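Local coordinates for protein cyclin homolog (Herpesvirus saimiri, PDB 2F2C) that modulates the host cell cycle as a viral D-type cyclin and may promote cellular transformation and rapid T-cell proliferation during latent infection, at residues L94-A99 with N129-N134; G105-T110 with N134-I139. All blocks are in the same frame, centred on the assembly; numbering follows the deposited sequence.

Interaction 1: L94-A99 with N129-N134; sequences LQKIGA and NLELIN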
ATOM      1  N   LEU A  94      -4.655  -5.678 -28.737  1.00 70.12           N
ATOM      2  CA  LEU A  94      -3.542  -5.325 -27.869  1.00 70.17           C
ATOM      3  C   LEU A  94      -3.788  -4.020 -27.157  1.00 70.31           C
ATOM      4  O   LEU A  94      -3.457  -3.879 -25.984  1.00 71.06           O
ATOM      5  CB  LEU A  94      -2.260  -5.189 -28.677  1.00 70.20           C
ATOM      6  CG  LEU A  94      -0.986  -5.882 -28.195  1.00 70.44           C
ATOM      7  CD1 LEU A  94       0.189  -5.319 -28.969  1.00 70.29           C
ATOM      8  CD2 LEU A  94      -0.742  -5.769 -26.704  1.00 70.05           C
ATOM      9  N   GLN A  95      -4.373  -3.069 -27.868  1.00 70.18           N
ATOM     10  CA  GLN A  95      -4.639  -1.757 -27.307  1.00 70.24           C
ATOM     11  C   GLN A  95      -5.628  -1.820 -26.148  1.00 69.99           C
ATOM     12  O   GLN A  95      -5.442  -1.151 -25.134  1.00 69.80           O
ATOM     13  CB  GLN A  95      -5.130  -0.802 -28.396  1.00 70.46           C
ATOM     14  CG  GLN A  95      -5.118   0.653 -27.965  1.00 71.95           C
ATOM     15  CD  GLN A  95      -5.239   1.633 -29.113  1.00 73.80           C
ATOM     16  OE1 GLN A  95      -4.914   2.809 -28.944  1.00 75.70           O
ATOM     17  NE2 GLN A  95      -5.712   1.170 -30.270  1.00 73.17           N
ATOM     18  N   LYS A  96      -6.668  -2.636 -26.298  1.00 69.96           N
ATOM     19  CA  LYS A  96      -7.655  -2.846 -25.243  1.00 69.90           C
ATOM     20  C   LYS A  96      -6.985  -3.400 -23.992  1.00 70.11           C
ATOM     21  O   LYS A  96      -7.295  -2.996 -22.873  1.00 70.04           O
ATOM     22  CB  LYS A  96      -8.737  -3.805 -25.726  1.00 69.78           C
ATOM     23  CG  LYS A  96      -9.992  -3.826 -24.882  1.00 69.72           C
ATOM     24  CD  LYS A  96     -11.195  -4.255 -25.713  1.00 70.69           C
ATOM     25  CE  LYS A  96     -11.245  -5.756 -25.950  1.00 70.92           C
ATOM     26  NZ  LYS A  96     -11.959  -6.446 -24.848  1.00 72.59           N
ATOM     27  N   ILE A  97      -6.046  -4.317 -24.188  1.00 70.44           N
ATOM     28  CA  ILE A  97      -5.367  -4.938 -23.057  1.00 70.66           C
ATOM     29  C   ILE A  97      -4.589  -3.883 -22.292  1.00 70.72           C
ATOM     30  O   ILE A  97      -4.765  -3.734 -21.075  1.00 70.93           O
ATOM     31  CB  ILE A  97      -4.440  -6.099 -23.523  1.00 70.70           C
ATOM     32  CG1 ILE A  97      -5.283  -7.234 -24.136  1.00 70.78           C
ATOM     33  CG2 ILE A  97      -3.606  -6.608 -22.349  1.00 70.00           C
ATOM     34  CD1 ILE A  97      -4.492  -8.322 -24.864  1.00 70.57           C
ATOM     35  N   GLY A  98      -3.752  -3.144 -23.022  1.00 70.55           N
ATOM     36  CA  GLY A  98      -2.874  -2.145 -22.434  1.00 70.31           C
ATOM     37  C   GLY A  98      -3.662  -1.020 -21.805  1.00 70.08           C
ATOM     38  O   GLY A  98      -3.223  -0.408 -20.829  1.00 70.23           O
ATOM     39  N   ALA A  99      -4.828  -0.742 -22.381  1.00 69.82           N
ATOM     40  CA  ALA A  99      -5.732   0.255 -21.834  1.00 69.29           C
ATOM     41  C   ALA A  99      -6.208  -0.196 -20.468  1.00 68.76           C
ATOM     42  O   ALA A  99      -6.228   0.596 -19.547  1.00 69.21           O
ATOM     43  CB  ALA A  99      -6.915   0.493 -22.764  1.00 69.37           C
ATOM     44  N   ASN A 129     -17.346   0.763 -23.522  1.00 78.03           N
ATOM     45  CA  ASN A 129     -16.930   0.678 -22.108  1.00 78.11           C
ATOM     46  C   ASN A 129     -17.086  -0.709 -21.473  1.00 77.96           C
ATOM     47  O   ASN A 129     -16.204  -1.168 -20.739  1.00 77.73           O
ATOM     48  CB  ASN A 129     -17.537   1.799 -21.226  1.00 78.25           C
ATOM     49  CG  ASN A 129     -19.032   2.017 -21.456  1.00 78.89           C
ATOM     50  OD1 ASN A 129     -19.442   3.083 -21.928  1.00 79.56           O
ATOM     51  ND2 ASN A 129     -19.852   1.027 -21.097  1.00 79.76           N
ATOM     52  N   LEU A 130     -18.201  -1.371 -21.774  1.00 77.75           N
ATOM     53  CA  LEU A 130     -18.428  -2.741 -21.339  1.00 77.61           C
ATOM     54  C   LEU A 130     -17.253  -3.624 -21.775  1.00 77.35           C
ATOM     55  O   LEU A 130     -16.789  -4.479 -21.011  1.00 77.46           O
ATOM     56  CB  LEU A 130     -19.778  -3.247 -21.874  1.00 77.80           C
ATOM     57  CG  LEU A 130     -20.145  -4.739 -21.947  1.00 78.29           C
ATOM     58  CD1 LEU A 130     -21.562  -5.001 -21.423  1.00 78.25           C
ATOM     59  CD2 LEU A 130     -19.985  -5.260 -23.385  1.00 78.85           C
ATOM     60  N   GLU A 131     -16.757  -3.383 -22.988  1.00 76.78           N
ATOM     61  CA  GLU A 131     -15.605  -4.110 -23.513  1.00 76.38           C
ATOM     62  C   GLU A 131     -14.316  -3.816 -22.749  1.00 75.76           C
ATOM     63  O   GLU A 131     -13.465  -4.691 -22.610  1.00 75.55           O
ATOM     64  CB  GLU A 131     -15.419  -3.810 -24.993  1.00 76.59           C
ATOM     65  CG  GLU A 131     -16.611  -4.218 -25.839  1.00 77.89           C
ATOM     66  CD  GLU A 131     -16.311  -4.205 -27.327  1.00 80.02           C
ATOM     67  OE1 GLU A 131     -17.261  -4.420 -28.120  1.00 80.46           O
ATOM     68  OE2 GLU A 131     -15.130  -3.986 -27.707  1.00 80.96           O
ATOM     69  N   LEU A 132     -14.169  -2.586 -22.268  1.00 75.15           N
ATOM     70  CA  LEU A 132     -13.052  -2.247 -21.407  1.00 74.83           C
ATOM     71  C   LEU A 132     -13.264  -2.932 -20.051  1.00 74.80           C
ATOM     72  O   LEU A 132     -12.364  -3.583 -19.526  1.00 74.83           O
ATOM     73  CB  LEU A 132     -12.926  -0.724 -21.229  1.00 74.83           C
ATOM     74  CG  LEU A 132     -11.550  -0.022 -21.162  1.00 74.55           C
ATOM     75  CD1 LEU A 132     -11.553   1.174 -20.202  1.00 72.56           C
ATOM     76  CD2 LEU A 132     -10.393  -0.969 -20.808  1.00 74.23           C
ATOM     77  N   ILE A 133     -14.468  -2.793 -19.500  1.00 74.58           N
ATOM     78  CA  ILE A 133     -14.806  -3.368 -18.195  1.00 74.14           C
ATOM     79  C   ILE A 133     -14.617  -4.887 -18.172  1.00 73.65           C
ATOM     80  O   ILE A 133     -14.019  -5.420 -17.242  1.00 73.79           O
ATOM     81  CB  ILE A 133     -16.240  -2.958 -17.788  1.00 74.25           C
ATOM     82  CG1 ILE A 133     -16.285  -1.448 -17.528  1.00 74.91           C
ATOM     83  CG2 ILE A 133     -16.713  -3.730 -16.560  1.00 73.63           C
ATOM     84  CD1 ILE A 133     -17.646  -0.799 -17.824  1.00 76.41           C
ATOM     85  N   ASN A 134     -15.101  -5.577 -19.200  1.00 72.96           N
ATOM     86  CA  ASN A 134     -14.880  -7.013 -19.303  1.00 72.49           C
ATOM     87  C   ASN A 134     -13.399  -7.382 -19.381  1.00 72.51           C
ATOM     88  O   ASN A 134     -12.979  -8.414 -18.861  1.00 72.45           O
ATOM     89  CB  ASN A 134     -15.677  -7.611 -20.465  1.00 72.12           C
ATOM     90  CG  ASN A 134     -17.132  -7.855 -20.099  1.00 71.54           C
ATOM     91  OD1 ASN A 134     -18.032  -7.180 -20.598  1.00 70.77           O
ATOM     92  ND2 ASN A 134     -17.366  -8.813 -19.208  1.00 70.36           N
TER
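Lys96 reaches from helix 94-109 to Glu131 of helix 129-142 where two helices of the N-terminal cyclin box cross. The local axes pass 9.7 Å apart at a signed angle of -66°, and the nearest CA pair, Lys96 and Leu132, is 6.6 Å apart. From CB, the lysine chain sets out with CG anti to the backbone N (chi1 -165°), which carries it toward helix 129-142. CD comes alongside the other helix, 4.3 Å from Glu131 CB. The chain then bends at its third and fourth torsions; CD and CE of Lys96 both pass near Glu131 O, at 3.9 and 4.1 Å, before NZ turns onto it. NZ donates a hydrogen bond to that oxygen at 3.2 Å, lying 40° out of the carbonyl plane rather than on a lone pair. Glu131 OE2, 4.9 Å from Lys96 NZ, is not in contact but may weakly favour the ammonium electrostatically. Next to this polar contact the interface turns apolar. Leu132, also packed on Val116, Leu119 and Phe127, presents CD2 to the first helix, where it lies 4.2 Å from Ala99 CB and equally far from the carbonyl oxygen of Lys96.

Interaction 2: G105-T110 with N134-I139; sequences GSKIRT and NQEKDI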
ATOM      1  N   GLY A 105      -3.820  -0.190 -12.899  1.00 64.83           N
ATOM      2  CA  GLY A 105      -2.646   0.479 -12.319  1.00 64.54           C
ATOM      3  C   GLY A 105      -2.992   1.806 -11.676  1.00 65.02           C
ATOM      4  O   GLY A 105      -2.710   2.028 -10.492  1.00 65.59           O
ATOM      5  N   SER A 106      -3.648   2.674 -12.434  1.00 65.09           N
ATOM      6  CA  SER A 106      -4.004   3.979 -11.926  1.00 65.81           C
ATOM      7  C   SER A 106      -4.922   3.832 -10.715  1.00 66.36           C
ATOM      8  O   SER A 106      -4.819   4.580  -9.746  1.00 66.11           O
ATOM      9  CB  SER A 106      -4.681   4.802 -13.008  1.00 65.96           C
ATOM     10  OG  SER A 106      -6.043   4.446 -13.119  1.00 66.55           O
ATOM     11  N   LYS A 107      -5.799   2.839 -10.768  1.00 67.05           N
ATOM     12  CA  LYS A 107      -6.679   2.554  -9.665  1.00 67.62           C
ATOM     13  C   LYS A 107      -5.922   2.158  -8.409  1.00 68.25           C
ATOM     14  O   LYS A 107      -6.451   2.287  -7.308  1.00 68.88           O
ATOM     15  CB  LYS A 107      -7.679   1.465 -10.041  1.00 67.55           C
ATOM     16  CG  LYS A 107      -8.928   1.980 -10.731  1.00 67.46           C
ATOM     17  CD  LYS A 107      -9.948   0.864 -10.858  1.00 67.30           C
ATOM     18  CE  LYS A 107     -11.085   1.235 -11.767  1.00 66.36           C
ATOM     19  NZ  LYS A 107     -11.990   0.075 -11.888  1.00 66.74           N
ATOM     20  N   ILE A 108      -4.691   1.680  -8.547  1.00 68.98           N
ATOM     21  CA  ILE A 108      -3.952   1.212  -7.353  1.00 69.37           C
ATOM     22  C   ILE A 108      -2.887   2.202  -6.876  1.00 69.63           C
ATOM     23  O   ILE A 108      -2.759   2.403  -5.673  1.00 69.56           O
ATOM     24  CB  ILE A 108      -3.314  -0.198  -7.574  1.00 69.43           C
ATOM     25  CG1 ILE A 108      -4.398  -1.235  -7.836  1.00 69.22           C
ATOM     26  CG2 ILE A 108      -2.441  -0.603  -6.377  1.00 67.55           C
ATOM     27  CD1 ILE A 108      -3.856  -2.535  -8.390  1.00 70.00           C
ATOM     28  N   ARG A 109      -2.131   2.805  -7.801  1.00 69.20           N
ATOM     29  CA  ARG A 109      -0.984   3.614  -7.407  1.00 69.60           C
ATOM     30  C   ARG A 109      -1.173   5.127  -7.528  1.00 70.30           C
ATOM     31  O   ARG A 109      -0.196   5.875  -7.507  1.00 70.67           O
ATOM     32  CB  ARG A 109       0.264   3.187  -8.185  1.00 69.50           C
ATOM     33  CG  ARG A 109       0.921   1.873  -7.711  1.00 69.82           C
ATOM     34  CD  ARG A 109       1.666   1.957  -6.368  1.00 67.07           C
ATOM     35  NE  ARG A 109       2.366   0.702  -6.106  1.00 67.68           N
ATOM     36  CZ  ARG A 109       3.688   0.578  -5.959  1.00 67.52           C
ATOM     37  NH1 ARG A 109       4.472   1.631  -6.031  1.00 67.69           N
ATOM     38  NH2 ARG A 109       4.236  -0.606  -5.734  1.00 67.55           N
ATOM     39  N   THR A 110      -2.416   5.584  -7.639  1.00 70.95           N
ATOM     40  CA  THR A 110      -2.685   7.008  -7.852  1.00 71.74           C
ATOM     41  C   THR A 110      -4.017   7.457  -7.226  1.00 72.03           C
ATOM     42  O   THR A 110      -4.936   6.660  -7.023  1.00 72.05           O
ATOM     43  CB  THR A 110      -2.595   7.353  -9.372  1.00 71.93           C
ATOM     44  OG1 THR A 110      -1.879   8.583  -9.566  1.00 71.42           O
ATOM     45  CG2 THR A 110      -3.975   7.613  -9.975  1.00 72.51           C
ATOM     46  N   ASN A 134     -15.101  -5.577 -19.200  1.00 72.96           N
ATOM     47  CA  ASN A 134     -14.880  -7.013 -19.303  1.00 72.49           C
ATOM     48  C   ASN A 134     -13.399  -7.382 -19.381  1.00 72.51           C
ATOM     49  O   ASN A 134     -12.979  -8.414 -18.861  1.00 72.45           O
ATOM     50  CB  ASN A 134     -15.677  -7.611 -20.465  1.00 72.12           C
ATOM     51  CG  ASN A 134     -17.132  -7.855 -20.099  1.00 71.54           C
ATOM     52  OD1 ASN A 134     -18.032  -7.180 -20.598  1.00 70.77           O
ATOM     53  ND2 ASN A 134     -17.366  -8.813 -19.208  1.00 70.36           N
ATOM     54  N   GLN A 135     -12.608  -6.516 -20.006  1.00 72.68           N
ATOM     55  CA  GLN A 135     -11.166  -6.721 -20.129  1.00 72.73           C
ATOM     56  C   GLN A 135     -10.453  -6.496 -18.797  1.00 72.91           C
ATOM     57  O   GLN A 135      -9.455  -7.167 -18.507  1.00 73.42           O
ATOM     58  CB  GLN A 135     -10.576  -5.819 -21.222  1.00 72.79           C
ATOM     59  CG  GLN A 135      -9.105  -6.060 -21.531  1.00 72.37           C
ATOM     60  CD  GLN A 135      -8.835  -7.489 -21.926  1.00 71.91           C
ATOM     61  OE1 GLN A 135      -9.061  -7.873 -23.076  1.00 71.26           O
ATOM     62  NE2 GLN A 135      -8.353  -8.286 -20.975  1.00 71.02           N
ATOM     63  N   GLU A 136     -10.959  -5.557 -17.994  1.00 72.71           N
ATOM     64  CA  GLU A 136     -10.471  -5.370 -16.619  1.00 72.32           C
ATOM     65  C   GLU A 136     -10.803  -6.602 -15.784  1.00 72.05           C
ATOM     66  O   GLU A 136      -9.994  -7.049 -14.971  1.00 72.17           O
ATOM     67  CB  GLU A 136     -11.078  -4.126 -15.966  1.00 72.03           C
ATOM     68  CG  GLU A 136     -10.387  -3.723 -14.672  1.00 71.18           C
ATOM     69  CD  GLU A 136     -11.285  -2.939 -13.731  1.00 70.58           C
ATOM     70  OE1 GLU A 136     -12.427  -3.393 -13.481  1.00 71.52           O
ATOM     71  OE2 GLU A 136     -10.844  -1.885 -13.220  1.00 68.90           O
ATOM     72  N   LYS A 137     -11.996  -7.141 -16.007  1.00 71.87           N
ATOM     73  CA  LYS A 137     -12.493  -8.303 -15.281  1.00 71.86           C
ATOM     74  C   LYS A 137     -11.750  -9.579 -15.677  1.00 71.63           C
ATOM     75  O   LYS A 137     -11.502 -10.434 -14.833  1.00 71.45           O
ATOM     76  CB  LYS A 137     -13.982  -8.449 -15.549  1.00 71.74           C
ATOM     77  CG  LYS A 137     -14.692  -9.441 -14.667  1.00 72.92           C
ATOM     78  CD  LYS A 137     -16.127  -8.978 -14.355  1.00 74.81           C
ATOM     79  CE  LYS A 137     -16.980  -8.750 -15.609  1.00 74.97           C
ATOM     80  NZ  LYS A 137     -18.106  -7.806 -15.334  1.00 75.74           N
ATOM     81  N   ASP A 138     -11.386  -9.693 -16.956  1.00 71.43           N
ATOM     82  CA  ASP A 138     -10.645 -10.854 -17.443  1.00 71.16           C
ATOM     83  C   ASP A 138      -9.179 -10.848 -17.008  1.00 70.96           C
ATOM     84  O   ASP A 138      -8.651 -11.892 -16.599  1.00 70.49           O
ATOM     85  CB  ASP A 138     -10.789 -11.010 -18.958  1.00 71.27           C
ATOM     86  CG  ASP A 138     -12.080 -11.742 -19.357  1.00 72.41           C
ATOM     87  OD1 ASP A 138     -12.607 -11.479 -20.465  1.00 73.82           O
ATOM     88  OD2 ASP A 138     -12.645 -12.596 -18.634  1.00 71.95           O
ATOM     89  N   ILE A 139      -8.529  -9.681 -17.082  1.00 70.76           N
ATOM     90  CA  ILE A 139      -7.168  -9.518 -16.533  1.00 70.52           C
ATOM     91  C   ILE A 139      -7.095  -9.877 -15.042  1.00 70.66           C
ATOM     92  O   ILE A 139      -6.301 -10.730 -14.629  1.00 70.68           O
ATOM     93  CB  ILE A 139      -6.634  -8.091 -16.737  1.00 70.38           C
ATOM     94  CG1 ILE A 139      -6.326  -7.833 -18.211  1.00 69.73           C
ATOM     95  CG2 ILE A 139      -5.383  -7.864 -15.880  1.00 69.71           C
ATOM     96  CD1 ILE A 139      -6.121  -6.381 -18.522  1.00 68.88           C
TER
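Lys107 and Glu136 form a buried salt bridge, the ammonium approaching one carboxylate oxygen, with Lys107 NZ 2.6 Å from Glu136 OE2. Glu136 OE2 accepts through its syn lone pair, on the side of OE1, yet the contact is one-sided, since OE1 is 3.8 Å from Lys107 NZ. The last methylene follows, Lys107 CE lying 3.5 Å from Glu136 OE2. Both chains are extended beyond CG, and they cross at about a right angle. This is the one residue pair in contact between the segments; the 70 Å² buried in total is consistent with extended chains meeting mainly at their charged ends. For Glu136, placing CG anti to the backbone N (chi1 -168°) projects the carboxylate out toward the lysine. In the next shell, Lys107 NZ makes two hydrogen bonds to backbone atoms of a second protein chain, and Glu136 OE1 one. This is consistent with the lysine-glutamate pair by which cyclins bind backbone of their kinase partner; the salt bridge puts the two groups side by side, where both hydrogen-bond to that chain. Farther out, backbone bonds support the lysine's helix, Gly105 O accepting from both Ile108 N and Arg109 N. Glu136 also rests against Leu103 and Ile104 of helix 94-109, while Ile139, one turn along helix 129-142, packs on Ile104 and on Ile79 and Tyr83 of helix 72-83, tying the site into the helical bundle.

Interactions 1 and 2 join the same two helices, 94-109 and 129-142, at centres 10 Å apart, and share Asn134 at the segment boundary. In both, a lysine of the first helix reaches the second, but the acceptors differ: a backbone carbonyl in interaction 1, a carboxylate in interaction 2. Interaction 1 buries more surface between its segments, 182 Å² against 70 Å², because Lys96 and Glu131 lie alongside each other and Leu132 and Ala99 add apolar packing, yet two of its four touching residues are partly exposed. Both residues of interaction 2 are buried, both hydrogen-bonded to the backbone of another protein chain. The sites also touch: Gln135 OE1 lies 3.7 Å from Lys96 NZ, a packing contact.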